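Local coordinates for protein fructokinase (Vibrio cholerae serotype O1, PDB 5EYN) that catalyses the phosphorylation of fructose with ATP as phosphoryl donor, as a fructokinase of the PfkB carbohydrate kinase family, at residues A[189-194]-A[221-226]; A[144-149]-A[154-159]; A[50-55]-A[310-315]. All coordinates share one frame; numbering follows the deposited sequence.

Contact 1: A[189-194]-A[221-226]; sequences TVMRAV and QAIADF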
# COMPACT_ATOMS: atom_id res chain seq x y z
N THR A 189 4.83 -9.25 -24.85
CA THR A 189 5.95 -9.44 -23.94
C THR A 189 5.87 -10.81 -23.26
O THR A 189 6.85 -11.54 -23.17
CB THR A 189 5.98 -8.33 -22.88
OG1 THR A 189 6.10 -7.05 -23.52
CG2 THR A 189 7.13 -8.50 -21.94
N VAL A 190 4.67 -11.17 -22.82
CA VAL A 190 4.47 -12.47 -22.20
C VAL A 190 4.74 -13.58 -23.20
O VAL A 190 5.41 -14.56 -22.87
CB VAL A 190 3.04 -12.56 -21.62
CG1 VAL A 190 2.69 -13.99 -21.27
CG2 VAL A 190 2.91 -11.64 -20.41
N MET A 191 4.28 -13.43 -24.45
CA MET A 191 4.50 -14.50 -25.40
C MET A 191 5.97 -14.64 -25.78
O MET A 191 6.43 -15.73 -26.10
CB MET A 191 3.62 -14.33 -26.64
CG MET A 191 2.14 -14.51 -26.32
SD MET A 191 1.73 -16.01 -25.41
CE MET A 191 1.96 -17.24 -26.68
N ARG A 192 6.73 -13.54 -25.71
CA ARG A 192 8.18 -13.63 -25.90
C ARG A 192 8.80 -14.54 -24.84
O ARG A 192 9.65 -15.36 -25.15
CB ARG A 192 8.81 -12.23 -25.84
CG ARG A 192 10.32 -12.21 -26.06
CD ARG A 192 10.87 -10.80 -25.87
NE ARG A 192 12.31 -10.83 -25.68
CZ ARG A 192 13.04 -9.83 -25.20
NH1 ARG A 192 12.48 -8.69 -24.86
NH2 ARG A 192 14.35 -9.99 -25.07
N ALA A 193 8.36 -14.41 -23.58
CA ALA A 193 8.85 -15.27 -22.52
C ALA A 193 8.38 -16.71 -22.70
O ALA A 193 9.13 -17.64 -22.45
CB ALA A 193 8.42 -14.74 -21.17
N VAL A 194 7.13 -16.90 -23.12
CA VAL A 194 6.65 -18.25 -23.40
C VAL A 194 7.58 -18.97 -24.38
O VAL A 194 7.86 -20.16 -24.24
CB VAL A 194 5.20 -18.21 -23.95
CG1 VAL A 194 4.78 -19.56 -24.49
CG2 VAL A 194 4.24 -17.76 -22.85
N GLN A 221 -3.20 -25.39 -29.80
CA GLN A 221 -2.81 -25.38 -31.21
C GLN A 221 -2.08 -24.08 -31.54
O GLN A 221 -1.11 -24.07 -32.30
CB GLN A 221 -4.03 -25.55 -32.11
CG GLN A 221 -4.67 -26.94 -32.02
CD GLN A 221 -5.99 -27.02 -32.75
OE1 GLN A 221 -6.60 -26.00 -33.08
NE2 GLN A 221 -6.45 -28.24 -33.02
N ALA A 222 -2.54 -22.98 -30.95
CA ALA A 222 -1.97 -21.67 -31.24
C ALA A 222 -0.53 -21.53 -30.75
O ALA A 222 0.22 -20.70 -31.27
CB ALA A 222 -2.84 -20.57 -30.63
N ILE A 223 -0.13 -22.33 -29.76
CA ILE A 223 1.24 -22.26 -29.28
C ILE A 223 2.10 -23.44 -29.75
O ILE A 223 3.24 -23.59 -29.33
CB ILE A 223 1.31 -22.13 -27.73
CG1 ILE A 223 0.70 -23.35 -27.04
CG2 ILE A 223 0.63 -20.84 -27.28
CD1 ILE A 223 0.86 -23.33 -25.51
N ALA A 224 1.56 -24.26 -30.64
CA ALA A 224 2.28 -25.46 -31.08
C ALA A 224 3.65 -25.15 -31.67
O ALA A 224 4.62 -25.86 -31.42
CB ALA A 224 1.45 -26.23 -32.09
N ASP A 225 3.74 -24.09 -32.46
CA ASP A 225 4.99 -23.80 -33.15
C ASP A 225 6.09 -23.30 -32.21
O ASP A 225 7.23 -23.12 -32.63
CB ASP A 225 4.75 -22.83 -34.30
CG ASP A 225 3.94 -23.44 -35.40
OD1 ASP A 225 4.18 -24.63 -35.71
OD2 ASP A 225 3.05 -22.75 -35.95
N PHE A 226 5.75 -23.10 -30.95
CA PHE A 226 6.73 -22.74 -29.93
C PHE A 226 7.56 -23.97 -29.53
O PHE A 226 8.65 -23.84 -28.98
CB PHE A 226 6.03 -22.14 -28.71
CG PHE A 226 5.45 -20.76 -28.95
CD1 PHE A 226 5.92 -19.68 -28.23
CD2 PHE A 226 4.45 -20.55 -29.88
CE1 PHE A 226 5.40 -18.41 -28.44
CE2 PHE A 226 3.92 -19.27 -30.09
CZ PHE A 226 4.40 -18.20 -29.36
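Phe226 reaches across to Met191 and Val194, joining two successive beta-alpha-beta connections of the ribokinase-like alpha/beta fold. Helix 186-194 links the parallel strands 168-172 and 199-203, whereas 221-226 runs from the end of helix 216-222 toward strand 230-234. Phe226 sits where that chain turns, its N bonded to Ile223 O at 3.0 Å. From CB, the first torsion sets CG anti to the carbonyl carbon (chi1 -71°), which carries the ring toward the neighbouring helix. One flank of the ring then does the touching. Phe226 CD1 meets Val194 CG1 at 3.9 Å, an oblique approach. Next along, Phe226 CE1 lies 3.7 Å from the backbone Met191 O, which comes at the ring edge in its plane; no hydrogen bond is formed. At the far end, Phe226 CZ packs against Met191 CE at 3.7 Å. That methyl arrives there because the methionine chain bends at both chi2 (-51°) and chi3 (-72°), folding its end toward 221-226. Leu210 of helix 204-211 also touches Met191, and Phe171 touches Val194. Met191 CE serves a second partner as well, Ile223 CG2, at 3.9 Å.

Contact 2: A[144-149]-A[154-159]; sequences IALANQ and STFAAI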
# COMPACT_ATOMS: atom_id res chain seq x y z
N ILE A 144 4.69 -10.48 -13.87
CA ILE A 144 4.87 -9.19 -13.23
C ILE A 144 6.32 -8.74 -13.40
O ILE A 144 6.60 -7.55 -13.52
CB ILE A 144 4.41 -9.21 -11.77
CG1 ILE A 144 2.91 -8.98 -11.72
CG2 ILE A 144 5.13 -8.14 -10.93
CD1 ILE A 144 2.33 -8.99 -10.32
N ALA A 145 7.26 -9.68 -13.44
CA ALA A 145 8.66 -9.33 -13.61
C ALA A 145 8.92 -8.69 -14.96
O ALA A 145 9.92 -8.00 -15.13
CB ALA A 145 9.53 -10.56 -13.43
N LEU A 146 8.02 -8.92 -15.91
CA LEU A 146 8.12 -8.39 -17.25
C LEU A 146 7.27 -7.14 -17.44
O LEU A 146 7.21 -6.61 -18.53
CB LEU A 146 7.62 -9.43 -18.24
CG LEU A 146 8.23 -10.83 -18.07
CD1 LEU A 146 7.64 -11.78 -19.10
CD2 LEU A 146 9.75 -10.78 -18.17
N ALA A 147 6.60 -6.67 -16.40
CA ALA A 147 5.60 -5.62 -16.61
C ALA A 147 6.19 -4.28 -17.00
O ALA A 147 5.63 -3.60 -17.85
CB ALA A 147 4.68 -5.48 -15.39
N ASN A 148 7.27 -3.87 -16.33
CA ASN A 148 7.87 -2.56 -16.59
C ASN A 148 9.37 -2.67 -16.57
O ASN A 148 9.93 -3.63 -16.06
CB ASN A 148 7.43 -1.55 -15.53
CG ASN A 148 5.94 -1.43 -15.44
OD1 ASN A 148 5.30 -0.76 -16.26
ND2 ASN A 148 5.38 -2.07 -14.44
N GLN A 149 10.03 -1.68 -17.17
CA GLN A 149 11.47 -1.59 -17.09
C GLN A 149 11.89 -0.94 -15.79
O GLN A 149 11.17 -0.11 -15.25
CB GLN A 149 11.99 -0.73 -18.24
CG GLN A 149 11.64 -1.25 -19.61
CD GLN A 149 12.35 -2.55 -19.94
OE1 GLN A 149 13.13 -3.09 -19.14
NE2 GLN A 149 12.04 -3.10 -21.10
N SER A 154 15.82 -6.81 -17.45
CA SER A 154 16.70 -7.56 -16.56
C SER A 154 16.30 -9.03 -16.48
O SER A 154 17.14 -9.91 -16.45
CB SER A 154 16.71 -6.96 -15.15
OG SER A 154 17.25 -5.65 -15.16
N THR A 155 15.01 -9.27 -16.46
CA THR A 155 14.50 -10.61 -16.32
C THR A 155 14.71 -11.39 -17.61
O THR A 155 15.09 -12.54 -17.60
CB THR A 155 13.01 -10.57 -15.91
OG1 THR A 155 12.89 -9.94 -14.63
CG2 THR A 155 12.46 -11.95 -15.83
N PHE A 156 14.48 -10.74 -18.75
CA PHE A 156 14.82 -11.41 -20.01
C PHE A 156 16.32 -11.75 -20.09
O PHE A 156 16.69 -12.79 -20.63
CB PHE A 156 14.39 -10.60 -21.23
CG PHE A 156 12.94 -10.77 -21.58
CD1 PHE A 156 12.46 -11.99 -22.00
CD2 PHE A 156 12.07 -9.69 -21.54
CE1 PHE A 156 11.13 -12.14 -22.34
CE2 PHE A 156 10.75 -9.85 -21.88
CZ PHE A 156 10.27 -11.07 -22.28
N ALA A 157 17.17 -10.89 -19.56
CA ALA A 157 18.61 -11.18 -19.54
C ALA A 157 18.87 -12.37 -18.64
O ALA A 157 19.67 -13.24 -18.98
CB ALA A 157 19.41 -9.97 -19.09
N ALA A 158 18.21 -12.43 -17.48
CA ALA A 158 18.39 -13.56 -16.58
C ALA A 158 17.98 -14.85 -17.27
O ALA A 158 18.68 -15.85 -17.17
CB ALA A 158 17.59 -13.36 -15.31
N ILE A 159 16.87 -14.83 -17.98
CA ILE A 159 16.42 -15.99 -18.73
C ILE A 159 17.48 -16.41 -19.76
O ILE A 159 17.83 -17.59 -19.85
CB ILE A 159 15.07 -15.73 -19.40
CG1 ILE A 159 13.97 -15.61 -18.34
CG2 ILE A 159 14.74 -16.81 -20.38
CD1 ILE A 159 12.68 -15.05 -18.89
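Ala145 and Leu146 meet Thr155 and Phe156 in a buried, mainly apolar contact without a direct hydrogen bond, where the loop leaving strand 138-142 folds back on the first turns of helix 151-165. The closest CA atoms are those of Ala145 and Thr155, 6.6 Å apart. Leu146 contributes the largest share of the buried area, 67 of 203 Å². Leu146 CD2 stands over one face of the Phe156 ring, 4.2 Å from the ring centroid and 20° off the normal, which meets the geometry of a CH-pi contact; the methyl is displaced toward the rim, and Phe156 CE2 is its nearest ring atom at 4.0 Å. Leu146 CD1 approaches Phe156 CZ at 4.2 Å, so both methyls engage the far end of the ring. Leu146 CD2 also touches Thr155 CG2 at 3.8 Å and thus lies against both helix residues.

Strand, loop and helix here form the opening of a beta-alpha-beta unit in the ribokinase-like sheet, continued by the parallel strand 168-172. Ile144, at the start of the loop, touches the bound fructose, so the turn that packs on the helix is also part of the pocket wall.

Thr155 is rotated with CG2 anti to its own nitrogen and OG1 beside it (chi1 -63°). Ala145 CB lies 3.6 Å from Thr155 OG1, a van der Waals approach; the hydroxyl's hydrogen bond goes instead to Ser151 O. Ser151 OG in turn bonds Ala145 O. Within the loop, Ala147 N bonds Ile144 O at 3.0 Å, closing the turn that presents Ala145 and Leu146.

Contact 3: A[50-55]-A[310-315]; sequences VAVAIA and TALPNQ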
# COMPACT_ATOMS: atom_id res chain seq x y z
N VAL A 50 6.19 -19.64 -4.69
CA VAL A 50 6.80 -20.83 -5.28
C VAL A 50 8.06 -21.24 -4.52
O VAL A 50 8.29 -22.43 -4.25
CB VAL A 50 7.11 -20.62 -6.77
CG1 VAL A 50 7.80 -21.84 -7.33
CG2 VAL A 50 5.82 -20.35 -7.55
N ALA A 51 8.88 -20.25 -4.18
CA ALA A 51 10.11 -20.52 -3.45
C ALA A 51 9.80 -21.24 -2.14
O ALA A 51 10.44 -22.22 -1.79
CB ALA A 51 10.87 -19.24 -3.17
N VAL A 52 8.82 -20.73 -1.41
CA VAL A 52 8.48 -21.30 -0.12
C VAL A 52 7.86 -22.68 -0.33
O VAL A 52 8.13 -23.59 0.46
CB VAL A 52 7.55 -20.36 0.65
CG1 VAL A 52 6.99 -21.02 1.89
CG2 VAL A 52 8.31 -19.09 1.04
N ALA A 53 7.05 -22.87 -1.37
CA ALA A 53 6.45 -24.17 -1.61
C ALA A 53 7.53 -25.21 -1.80
O ALA A 53 7.44 -26.31 -1.28
CB ALA A 53 5.57 -24.14 -2.82
N ILE A 54 8.55 -24.87 -2.60
CA ILE A 54 9.65 -25.78 -2.85
C ILE A 54 10.40 -26.10 -1.55
O ILE A 54 10.69 -27.26 -1.25
CB ILE A 54 10.59 -25.21 -3.91
CG1 ILE A 54 9.88 -25.21 -5.27
CG2 ILE A 54 11.86 -26.01 -3.98
CD1 ILE A 54 10.57 -24.38 -6.34
N ALA A 55 10.72 -25.06 -0.79
CA ALA A 55 11.44 -25.24 0.47
C ALA A 55 10.66 -26.11 1.46
O ALA A 55 11.24 -26.96 2.14
CB ALA A 55 11.77 -23.88 1.07
N THR A 310 0.38 -20.04 3.64
CA THR A 310 0.08 -20.59 4.97
C THR A 310 0.01 -22.11 4.97
O THR A 310 0.56 -22.76 5.87
CB THR A 310 -1.22 -20.00 5.47
OG1 THR A 310 -1.15 -18.57 5.33
CG2 THR A 310 -1.43 -20.37 6.92
N ALA A 311 -0.68 -22.68 3.99
CA ALA A 311 -0.94 -24.11 3.96
C ALA A 311 -0.11 -24.85 2.91
O ALA A 311 -0.40 -25.98 2.56
CB ALA A 311 -2.44 -24.37 3.75
N LEU A 312 0.95 -24.20 2.41
CA LEU A 312 1.87 -24.90 1.52
C LEU A 312 2.39 -26.14 2.26
O LEU A 312 2.96 -26.02 3.34
CB LEU A 312 3.01 -23.99 1.10
CG LEU A 312 2.60 -22.82 0.21
CD1 LEU A 312 3.78 -21.89 -0.00
CD2 LEU A 312 2.10 -23.35 -1.12
N PRO A 313 2.21 -27.34 1.67
CA PRO A 313 2.42 -28.55 2.47
C PRO A 313 3.87 -28.99 2.56
O PRO A 313 4.69 -28.71 1.68
CB PRO A 313 1.59 -29.60 1.73
CG PRO A 313 1.61 -29.15 0.31
CD PRO A 313 1.53 -27.64 0.40
N ASN A 314 4.18 -29.70 3.62
CA ASN A 314 5.40 -30.50 3.66
C ASN A 314 5.11 -31.88 3.09
O ASN A 314 3.97 -32.20 2.74
CB ASN A 314 6.00 -30.58 5.08
CG ASN A 314 5.03 -31.09 6.13
OD1 ASN A 314 4.10 -31.85 5.86
ND2 ASN A 314 5.26 -30.67 7.36
N GLN A 315 6.13 -32.71 2.99
CA GLN A 315 5.95 -34.02 2.40
C GLN A 315 5.01 -34.91 3.22
O GLN A 315 4.21 -35.63 2.64
CB GLN A 315 7.28 -34.71 2.20
CG GLN A 315 8.07 -34.12 1.04
CD GLN A 315 9.25 -34.97 0.65
OE1 GLN A 315 9.28 -36.18 0.91
NE2 GLN A 315 10.23 -34.36 0.01
O HOH W 1 4.73 -26.85 -0.47
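Leu312 supplies the apolar part of this contact, laying its two methyl groups on Val52 and Ala53 of helix 46-56. Leu312 CD1 reaches Val52 CG1 at 3.8 Å and comes within 3.7 Å of the backbone Ala53 N; the other branch, Leu312 CD2, rests on Ala53 CB at 3.9 Å. The side chain leaves the backbone toward the helix, with CG anti to the carbonyl carbon (chi1 -67°) and chi2 extended, and its two methyls end against Val52 and Ala53; it crosses the Val52 side chain at about a right angle. Consistent with the small Ala53 side chain, the CA atoms of Ala53 and Leu312 are 5.6 Å apart.

In the PfkB (ribokinase-like) fold the contact joins helix 46-56 to the loop between helices 285-302 and 315-322. The first turn of helix 46-56 carries Ala46 and Asn49, which bind fructose, and the side chain of Leu312 is about 5 Å from that of Asn49.

Between 50-55 and 310-315 the polar link runs through water. One molecule donates to Ala53 O at 2.9 Å and to Pro313 O at 2.8 Å, and the two oxygens subtend about 110° at it, close to tetrahedral. Arg56, just past 50-55, bonds the carbonyl oxygens of Thr310 and Leu312 directly through NH1. Beyond the proline, Asn314 is the N-cap of helix 315-322, its OD1 accepting from Ala317 N.

Contacts 1 and 2 are neighbours, with centres about 17 Å apart, and helix 186-194 joins them. Ala193 CB lies 3.7 Å from Leu146 CD1, and Arg192 makes a cation-pi interaction with Phe156, its NH1 3.5 Å from Phe156 CD2. Contact 3 lies on the opposite side of the chain's centre, its centre about 29 Å from that of contact 1 and about 25 Å from that of contact 2, touching neither. Ile144 of 144-149 touches the fructose, but the contacting side chains stand back from the ligands: Ala145 is about 9 Å from fructose and Leu312 about 9 Å from the beryllium trifluoride, while Val194 of contact 1 lies farther off, about 13 Å from the calcium ion.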